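Alpha-fucosidase GH29 (PDB 4PSR) probably hydrolyses alpha-L-fucosyl linkages such as the alpha-1,6-linked core fucose of glycoproteins, and is a fungal family 29 glycoside hydrolase captured here with bound L-fucose. Local coordinates at residues L295-W300 with A378-G383; S403-T408 with V429-L434. One frame throughout, in Å; residues are numbered along the deposited sequence.

Interaction 1 of 2, residues L295-W300 with A378-G383; sequences LVRPYW and AWDIYG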
ATOM      1  N   LEU A 295       1.136  12.433  -7.047  1.00 14.86           N
ATOM      2  CA  LEU A 295       0.204  11.497  -7.683  1.00 12.64           C
ATOM      3  C   LEU A 295       0.933  10.647  -8.713  1.00 13.31           C
ATOM      4  O   LEU A 295       1.448  11.168  -9.713  1.00 18.48           O
ATOM      5  CB  LEU A 295      -0.929  12.296  -8.350  1.00 14.58           C
ATOM      6  CG  LEU A 295      -2.207  11.555  -8.758  1.00 15.27           C
ATOM      7  CD1 LEU A 295      -3.344  12.555  -9.048  1.00 18.07           C
ATOM      8  CD2 LEU A 295      -1.995  10.682  -9.970  1.00 18.48           C
ATOM      9  N   VAL A 296       0.967   9.347  -8.456  1.00 11.95           N
ATOM     10  CA  VAL A 296       1.696   8.398  -9.293  1.00 12.83           C
ATOM     11  C   VAL A 296       0.750   7.513 -10.090  1.00 11.42           C
ATOM     12  O   VAL A 296      -0.275   7.057  -9.569  1.00 12.06           O
ATOM     13  CB  VAL A 296       2.584   7.530  -8.368  1.00 12.02           C
ATOM     14  CG1 VAL A 296       3.179   6.311  -9.065  1.00 13.41           C
ATOM     15  CG2 VAL A 296       3.698   8.381  -7.744  1.00 13.06           C
ATOM     16  N   ARG A 297       1.102   7.264 -11.348  1.00 11.74           N
ATOM     17  CA  ARG A 297       0.384   6.310 -12.190  1.00 11.88           C
ATOM     18  C   ARG A 297       1.432   5.390 -12.815  1.00 11.73           C
ATOM     19  O   ARG A 297       2.532   5.854 -13.160  1.00 13.79           O
ATOM     20  CB  ARG A 297      -0.409   7.026 -13.289  1.00 11.28           C
ATOM     21  CG  ARG A 297      -1.417   8.040 -12.727  1.00 12.05           C
ATOM     22  CD  ARG A 297      -2.262   8.685 -13.806  1.00 13.43           C
ATOM     23  NE  ARG A 297      -3.293   9.561 -13.253  1.00 12.96           N
ATOM     24  CZ  ARG A 297      -4.434   9.127 -12.738  1.00 14.31           C
ATOM     25  NH1 ARG A 297      -4.719   7.828 -12.708  1.00 16.24           N
ATOM     26  NH2 ARG A 297      -5.296  10.001 -12.245  1.00 16.71           N
ATOM     27  N   PRO A 298       1.114   4.098 -12.989  1.00 10.70           N
ATOM     28  CA  PRO A 298      -0.206   3.507 -12.755  1.00  9.80           C
ATOM     29  C   PRO A 298      -0.486   3.216 -11.289  1.00 10.51           C
ATOM     30  O   PRO A 298       0.344   3.460 -10.395  1.00 11.77           O
ATOM     31  CB  PRO A 298      -0.149   2.212 -13.568  1.00 13.41           C
ATOM     32  CG  PRO A 298       1.290   1.833 -13.497  1.00 13.19           C
ATOM     33  CD  PRO A 298       2.037   3.121 -13.577  1.00 12.65           C
ATOM     34  N   TYR A 299      -1.676   2.664 -11.071  1.00 10.65           N
ATOM     35  CA  TYR A 299      -2.169   2.347  -9.716  1.00 11.55           C
ATOM     36  C   TYR A 299      -1.123   1.599  -8.896  1.00 10.84           C
ATOM     37  O   TYR A 299      -0.499   0.648  -9.376  1.00 10.29           O
ATOM     38  CB  TYR A 299      -3.451   1.499  -9.823  1.00 10.26           C
ATOM     39  CG  TYR A 299      -4.375   1.733  -8.646  1.00 10.17           C
ATOM     40  CD1 TYR A 299      -5.351   2.728  -8.682  1.00 10.35           C
ATOM     41  CD2 TYR A 299      -4.225   1.006  -7.463  1.00 11.28           C
ATOM     42  CE1 TYR A 299      -6.148   2.984  -7.587  1.00 10.93           C
ATOM     43  CE2 TYR A 299      -5.039   1.258  -6.351  1.00  9.80           C
ATOM     44  CZ  TYR A 299      -5.970   2.253  -6.440  1.00 10.57           C
ATOM     45  OH  TYR A 299      -6.759   2.551  -5.382  1.00 10.59           O
ATOM     46  N   TRP A 300      -0.945   2.015  -7.648  1.00  9.58           N
ATOM     47  CA  TRP A 300       0.113   1.513  -6.767  1.00 10.21           C
ATOM     48  C   TRP A 300      -0.467   1.270  -5.362  1.00  9.79           C
ATOM     49  O   TRP A 300      -1.672   1.528  -5.107  1.00 10.48           O
ATOM     50  CB  TRP A 300       1.297   2.530  -6.720  1.00 10.42           C
ATOM     51  CG  TRP A 300       0.818   3.893  -6.373  1.00 10.12           C
ATOM     52  CD1 TRP A 300       0.339   4.816  -7.236  1.00 11.03           C
ATOM     53  CD2 TRP A 300       0.653   4.449  -5.057  1.00  9.41           C
ATOM     54  NE1 TRP A 300      -0.105   5.927  -6.546  1.00 11.06           N
ATOM     55  CE2 TRP A 300       0.056   5.713  -5.206  1.00  9.90           C
ATOM     56  CE3 TRP A 300       0.945   3.995  -3.773  1.00 10.42           C
ATOM     57  CZ2 TRP A 300      -0.241   6.535  -4.118  1.00 10.74           C
ATOM     58  CZ3 TRP A 300       0.636   4.806  -2.682  1.00 11.72           C
ATOM     59  CH2 TRP A 300       0.047   6.071  -2.874  1.00 11.16           C
ATOM     60  N   ALA A 378      -8.663   8.700  -8.223  1.00 11.46           N
ATOM     61  CA  ALA A 378      -7.962   9.941  -8.053  1.00 11.32           C
ATOM     62  C   ALA A 378      -8.401  10.949  -9.104  1.00 12.79           C
ATOM     63  O   ALA A 378      -8.775  10.586 -10.234  1.00 13.48           O
ATOM     64  CB  ALA A 378      -6.453   9.675  -8.173  1.00 11.67           C
ATOM     65  N   TRP A 379      -8.344  12.217  -8.729  1.00 11.64           N
ATOM     66  CA  TRP A 379      -8.540  13.322  -9.667  1.00 11.83           C
ATOM     67  C   TRP A 379      -7.202  13.516 -10.404  1.00 13.97           C
ATOM     68  O   TRP A 379      -6.376  12.622 -10.366  1.00 16.35           O
ATOM     69  CB  TRP A 379      -8.943  14.569  -8.899  1.00 13.34           C
ATOM     70  CG  TRP A 379      -9.599  15.644  -9.716  1.00 13.57           C
ATOM     71  CD1 TRP A 379     -10.326  15.480 -10.860  1.00 17.49           C
ATOM     72  CD2 TRP A 379      -9.618  17.043  -9.420  1.00 12.70           C
ATOM     73  NE1 TRP A 379     -10.792  16.707 -11.300  1.00 17.22           N
ATOM     74  CE2 TRP A 379     -10.352  17.681 -10.444  1.00 12.77           C
ATOM     75  CE3 TRP A 379      -9.047  17.821  -8.415  1.00 14.60           C
ATOM     76  CZ2 TRP A 379     -10.559  19.052 -10.466  1.00 15.51           C
ATOM     77  CZ3 TRP A 379      -9.272  19.196  -8.427  1.00 14.76           C
ATOM     78  CH2 TRP A 379     -10.021  19.790  -9.462  1.00 14.14           C
ATOM     79  N   ASP A 380      -6.969  14.650 -11.074  1.00 13.42           N
ATOM     80  CA  ASP A 380      -5.641  14.875 -11.652  1.00 15.54           C
ATOM     81  C   ASP A 380      -4.734  15.654 -10.713  1.00 13.41           C
ATOM     82  O   ASP A 380      -3.558  15.802 -10.985  1.00 15.81           O
ATOM     83  CB  ASP A 380      -5.683  15.538 -13.033  1.00 19.16           C
ATOM     84  CG  ASP A 380      -6.309  14.628 -14.103  1.00 22.57           C
ATOM     85  OD1 ASP A 380      -6.014  13.408 -14.166  1.00 18.44           O
ATOM     86  OD2 ASP A 380      -7.141  15.140 -14.871  1.00 23.09           O
ATOM     87  N   ILE A 381      -5.303  16.178  -9.628  1.00 13.13           N
ATOM     88  CA  ILE A 381      -4.559  16.882  -8.592  1.00 12.75           C
ATOM     89  C   ILE A 381      -4.964  16.241  -7.273  1.00 12.59           C
ATOM     90  O   ILE A 381      -6.154  16.048  -7.037  1.00 13.66           O
ATOM     91  CB  ILE A 381      -4.922  18.385  -8.601  1.00 14.63           C
ATOM     92  CG1 ILE A 381      -4.480  19.034  -9.926  1.00 15.75           C
ATOM     93  CG2 ILE A 381      -4.281  19.100  -7.401  1.00 15.79           C
ATOM     94  CD1 ILE A 381      -5.072  20.420 -10.155  1.00 22.43           C
ATOM     95  N   TYR A 382      -4.007  15.830  -6.441  1.00 11.42           N
ATOM     96  CA  TYR A 382      -4.375  15.000  -5.273  1.00 11.83           C
ATOM     97  C   TYR A 382      -4.954  15.800  -4.109  1.00 12.32           C
ATOM     98  O   TYR A 382      -5.725  15.276  -3.316  1.00 11.50           O
ATOM     99  CB  TYR A 382      -3.223  14.127  -4.768  1.00 12.17           C
ATOM    100  CG  TYR A 382      -2.120  14.875  -4.121  1.00 11.59           C
ATOM    101  CD1 TYR A 382      -2.178  15.216  -2.784  1.00 11.81           C
ATOM    102  CD2 TYR A 382      -1.001  15.231  -4.856  1.00 15.35           C
ATOM    103  CE1 TYR A 382      -1.130  15.930  -2.187  1.00 17.02           C
ATOM    104  CE2 TYR A 382       0.021  15.927  -4.292  1.00 21.63           C
ATOM    105  CZ  TYR A 382      -0.042  16.264  -2.976  1.00 16.90           C
ATOM    106  OH  TYR A 382       1.009  16.959  -2.427  1.00 32.43           O
ATOM    107  N   GLY A 383      -4.555  17.061  -3.983  1.00 11.16           N
ATOM    108  CA  GLY A 383      -4.895  17.827  -2.794  1.00 11.71           C
ATOM    109  C   GLY A 383      -4.268  19.202  -2.785  1.00 11.05           C
ATOM    110  O   GLY A 383      -3.559  19.603  -3.723  1.00 15.18           O
TER
HETATM  111  O   HOH W   1      -3.677  12.339 -13.359  1.00 15.92           O
HETATM  112  O   HOH W   2      -7.740   8.536 -11.673  1.00 19.00           O
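Asp380 OD1 accepts a hydrogen bond from water 1 at 2.7 Å, is hydrogen-bonded to a bound Tris molecule, and lies in a long salt bridge, 4.0 Å from Arg297 NH2. Water 1 in turn accepts from Arg297 NE at 2.8 Å, so a solvent bridge joins the acid and the base where their direct approach is loose. The two side chains cross at about a right angle, their guanidinium and carboxylate planes 75° apart. Both waters sit at the guanidinium edge, in its plane: water 1 off the edge carrying NE and NH2, water 2 off the edge carrying NH1 and NH2. Arg297 NH2 gives a hydrogen bond to water 2, which donates to Ala378 O at 2.7 Å. The Arg297 chain is extended, which carries NE (chi3 175°) out to water 1.

Leu295 CD1 lies against the backbone at Trp379 and Asp380, 3.3 Å from Trp379 O, and 4.3 Å from Ala378 CB. The Tyr382 ring stands beside the start of the same loop, its CD2 4.1 Å from Leu295 N. Arg297 NH1 forms a salt bridge with Glu531 of helix 526-532. The positive charge is thus shared between Glu531 and Asp380, and Arg297 meets 378-383 largely through water, alongside a long direct salt bridge.

Interaction 2 of 2, residues S403-T408 with V429-L434; sequences SDIRFT and VSVKNL. With TRS (2-amino-2-hydroxymethyl-propane-1,3-diol), chain I.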
ATOM      1  N   SER A 403      -6.647  23.350   7.119  1.00 16.03           N
ATOM      2  CA  SER A 403      -5.945  23.971   5.996  1.00 16.45           C
ATOM      3  C   SER A 403      -5.696  23.025   4.807  1.00 14.32           C
ATOM      4  O   SER A 403      -5.252  23.448   3.747  1.00 16.76           O
ATOM      5  CB  SER A 403      -4.584  24.506   6.462  1.00 20.35           C
ATOM      6  OG  SER A 403      -4.730  25.578   7.394  1.00 22.34           O
ATOM      7  N   ASP A 404      -6.004  21.742   4.998  1.00 12.29           N
ATOM      8  CA  ASP A 404      -5.636  20.690   4.041  1.00 14.33           C
ATOM      9  C   ASP A 404      -6.861  20.047   3.433  1.00 13.50           C
ATOM     10  O   ASP A 404      -7.822  19.748   4.145  1.00 13.50           O
ATOM     11  CB  ASP A 404      -4.822  19.600   4.734  1.00 13.42           C
ATOM     12  CG  ASP A 404      -3.585  20.140   5.415  1.00 12.75           C
ATOM     13  OD1 ASP A 404      -2.730  20.684   4.672  1.00 14.04           O
ATOM     14  OD2 ASP A 404      -3.473  19.952   6.648  1.00 14.92           O
ATOM     15  N   ILE A 405      -6.843  19.862   2.117  0.60 12.70           N
ATOM     16  CA  ILE A 405      -7.856  19.064   1.445  0.60 12.21           C
ATOM     17  C   ILE A 405      -7.244  17.996   0.546  0.60 10.97           C
ATOM     18  O   ILE A 405      -6.141  18.155  -0.002  0.60 10.41           O
ATOM     19  CB  ILE A 405      -8.860  19.923   0.632  0.60 12.88           C
ATOM     20  CG1 ILE A 405      -8.131  20.820  -0.371  0.60 12.24           C
ATOM     21  CG2 ILE A 405      -9.734  20.743   1.580  0.60 15.08           C
ATOM     22  CD1 ILE A 405      -9.050  21.642  -1.261  0.60 14.09           C
ATOM     23  N   ARG A 406      -7.979  16.894   0.421  1.00 11.04           N
ATOM     24  CA  ARG A 406      -7.626  15.789  -0.482  1.00 11.02           C
ATOM     25  C   ARG A 406      -8.826  15.518  -1.394  1.00 11.60           C
ATOM     26  O   ARG A 406      -9.984  15.543  -0.956  1.00 11.98           O
ATOM     27  CB  ARG A 406      -7.251  14.529   0.291  1.00 11.72           C
ATOM     28  CG  ARG A 406      -5.977  14.691   1.142  1.00 11.11           C
ATOM     29  CD  ARG A 406      -4.765  14.931   0.278  1.00 10.35           C
ATOM     30  NE  ARG A 406      -3.514  15.031   1.036  1.00 12.22           N
ATOM     31  CZ  ARG A 406      -3.042  16.146   1.569  1.00 14.12           C
ATOM     32  NH1 ARG A 406      -3.693  17.293   1.478  1.00 13.19           N
ATOM     33  NH2 ARG A 406      -1.886  16.115   2.219  1.00 13.12           N
ATOM     34  N   PHE A 407      -8.556  15.263  -2.657  1.00 11.02           N
ATOM     35  CA  PHE A 407      -9.599  15.081  -3.660  1.00 10.51           C
ATOM     36  C   PHE A 407      -9.769  13.604  -4.029  1.00 12.06           C
ATOM     37  O   PHE A 407      -8.783  12.853  -4.122  1.00 11.41           O
ATOM     38  CB  PHE A 407      -9.210  15.823  -4.939  1.00 11.71           C
ATOM     39  CG  PHE A 407      -9.060  17.314  -4.780  1.00 11.01           C
ATOM     40  CD1 PHE A 407     -10.169  18.117  -4.489  1.00 14.21           C
ATOM     41  CD2 PHE A 407      -7.840  17.908  -4.974  1.00 12.49           C
ATOM     42  CE1 PHE A 407     -10.022  19.496  -4.386  1.00 13.95           C
ATOM     43  CE2 PHE A 407      -7.690  19.295  -4.860  1.00 14.26           C
ATOM     44  CZ  PHE A 407      -8.785  20.083  -4.575  1.00 13.63           C
ATOM     45  N   THR A 408     -11.000  13.200  -4.312  1.00 12.50           N
ATOM     46  CA  THR A 408     -11.275  11.934  -4.986  1.00  9.56           C
ATOM     47  C   THR A 408     -12.471  12.208  -5.908  1.00 13.42           C
ATOM     48  O   THR A 408     -13.151  13.233  -5.744  1.00 13.11           O
ATOM     49  CB  THR A 408     -11.646  10.809  -4.006  1.00 11.01           C
ATOM     50  OG1 THR A 408     -12.687  11.274  -3.132  1.00 11.43           O
ATOM     51  CG2 THR A 408     -10.447  10.332  -3.176  1.00 10.65           C
ATOM     52  N   VAL A 429     -14.097  26.693   3.445  1.00 17.28           N
ATOM     53  CA  VAL A 429     -13.186  25.829   2.699  1.00 15.70           C
ATOM     54  C   VAL A 429     -12.907  26.522   1.365  1.00 17.59           C
ATOM     55  O   VAL A 429     -13.836  26.786   0.603  1.00 19.47           O
ATOM     56  CB  VAL A 429     -13.791  24.437   2.465  1.00 17.49           C
ATOM     57  CG1 VAL A 429     -12.820  23.587   1.663  1.00 16.45           C
ATOM     58  CG2 VAL A 429     -14.123  23.733   3.783  1.00 17.47           C
ATOM     59  N   SER A 430     -11.639  26.834   1.090  1.00 18.79           N
ATOM     60  CA  SER A 430     -11.244  27.478  -0.163  1.00 17.31           C
ATOM     61  C   SER A 430     -10.482  26.488  -1.033  1.00 19.64           C
ATOM     62  O   SER A 430      -9.397  26.034  -0.654  1.00 19.78           O
ATOM     63  CB  SER A 430     -10.384  28.710   0.094  1.00 19.72           C
ATOM     64  OG  SER A 430     -11.162  29.691   0.770  1.00 21.26           O
ATOM     65  N   VAL A 431     -11.064  26.143  -2.179  1.00 16.20           N
ATOM     66  CA  VAL A 431     -10.481  25.173  -3.106  1.00 16.01           C
ATOM     67  C   VAL A 431      -9.740  25.929  -4.198  1.00 15.25           C
ATOM     68  O   VAL A 431     -10.355  26.415  -5.156  1.00 16.73           O
ATOM     69  CB  VAL A 431     -11.567  24.239  -3.700  1.00 15.55           C
ATOM     70  CG1 VAL A 431     -10.933  23.130  -4.520  1.00 14.27           C
ATOM     71  CG2 VAL A 431     -12.462  23.669  -2.586  1.00 18.76           C
ATOM     72  N   LYS A 432      -8.421  26.029  -4.078  1.00 14.38           N
ATOM     73  CA  LYS A 432      -7.653  26.823  -5.026  1.00 14.73           C
ATOM     74  C   LYS A 432      -7.794  26.352  -6.462  1.00 18.33           C
ATOM     75  O   LYS A 432      -7.810  27.159  -7.399  1.00 18.59           O
ATOM     76  CB  LYS A 432      -6.184  26.851  -4.643  1.00 18.48           C
ATOM     77  CG  LYS A 432      -5.930  27.559  -3.325  1.00 19.64           C
ATOM     78  CD  LYS A 432      -4.430  27.543  -2.976  1.00 22.63           C
ATOM     79  CE  LYS A 432      -4.100  28.481  -1.822  1.00 66.38           C
ATOM     80  NZ  LYS A 432      -4.356  29.909  -2.174  1.00 67.41           N
ATOM     81  N   ASN A 433      -7.864  25.037  -6.657  1.00 17.17           N
ATOM     82  CA  ASN A 433      -7.915  24.498  -7.998  1.00 16.66           C
ATOM     83  C   ASN A 433      -9.261  24.603  -8.690  1.00 15.04           C
ATOM     84  O   ASN A 433      -9.411  24.121  -9.801  1.00 18.82           O
ATOM     85  CB  ASN A 433      -7.357  23.058  -8.031  1.00 14.51           C
ATOM     86  CG  ASN A 433      -5.858  23.040  -7.908  1.00 20.78           C
ATOM     87  OD1 ASN A 433      -5.147  23.423  -8.830  1.00 21.31           O
ATOM     88  ND2 ASN A 433      -5.370  22.647  -6.749  1.00 17.53           N
ATOM     89  N   LEU A 434     -10.226  25.259  -8.039  1.00 16.28           N
ATOM     90  CA  LEU A 434     -11.499  25.578  -8.677  1.00 17.44           C
ATOM     91  C   LEU A 434     -11.751  27.091  -8.689  1.00 18.49           C
ATOM     92  O   LEU A 434     -12.881  27.516  -8.959  1.00 19.00           O
ATOM     93  CB  LEU A 434     -12.647  24.832  -7.995  1.00 17.38           C
ATOM     94  CG  LEU A 434     -12.626  23.290  -8.132  1.00 17.61           C
ATOM     95  CD1 LEU A 434     -13.728  22.706  -7.273  1.00 21.05           C
ATOM     96  CD2 LEU A 434     -12.762  22.852  -9.584  1.00 21.20           C
TER
HETATM   97  C   TRS I 618      -9.188  27.894   5.299  1.00 41.18           C
HETATM   98  C1  TRS I 618      -8.059  28.744   5.880  1.00 37.53           C
HETATM   99  C2  TRS I 618      -9.501  26.731   6.235  1.00 37.79           C
HETATM  100  C3  TRS I 618      -8.777  27.399   3.907  1.00 29.77           C
HETATM  101  N   TRS I 618     -10.388  28.733   5.227  1.00 37.93           N
HETATM  102  O1  TRS I 618      -6.940  27.925   6.156  1.00 41.23           O
HETATM  103  O2  TRS I 618      -9.890  27.230   7.501  1.00 32.55           O
HETATM  104  O3  TRS I 618      -9.712  26.508   3.315  1.00 29.83           O
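Val431 CG1 is the bump of this contact, and the hollow it enters lies between Ile405 and Phe407, two residues apart on one face of strand 405-408. Against the Phe407 ring the methyl lies at the edge, in the ring plane, 3.7 Å from CZ and just as far from CE1, and so straddles the bond between those two carbons. Ile405 was modelled in two conformers, and its contacts hold for the one described here. Beside the ring, its CD1 lies 4.0 Å from Val431 CG1 and 4.2 Å from Val431 CG2, lodged against the fork of the valine; the two side chains meet at about a right angle. With CG1 between the backbone N and the carbonyl carbon (chi1 55°), the branches diverge: CG1 leads to CD1 and Val431, while CG2 meets Val429 CG1 at 4.2 Å. Asn433 approaches the ring obliquely and donates a hydrogen bond from ND2 to Glu384.

No hydrogen bond joins the segments; the strands cross at -58° with their axes 9.7 Å apart, the spacing of two sheets packed face to face through side chains. At one margin a Tris molecule, probably from the crystallisation liquor, accepts a nearly straight hydrogen bond (168°) from Ser430 N to its O3. In this beta-sandwich-like C-terminal domain, strand 405-409 runs between strands 383-384 and 415-420, Trp379 meets Phe407 edge-to-face, and Arg406 and Thr408 touch Ser334 and Val333 of helix 322-334, while strand 428-431 borders strand 471-474.

How the interactions relate
From the N terminus the chain builds most of the parallel barrel before reaching 295-300, the loop that runs into barrel strand 300-305. It then forms helix 322-334, strand 337-343 and helix 353-369 and returns at 378-383, where interaction 1 closes this excursion of 77 residues. Interaction 2 opens later and closes a shorter all-beta excursion, between 403-408 and 429-434. The two are thus in series, neither nested nor crossed, with centres about 15 Å apart. They nevertheless touch: Tyr382 O lies 2.9 Å from Phe407 N, a probable hydrogen bond. Together they connect the catalytic-barrel side to the first C-terminal sheet, and that sheet to its partner.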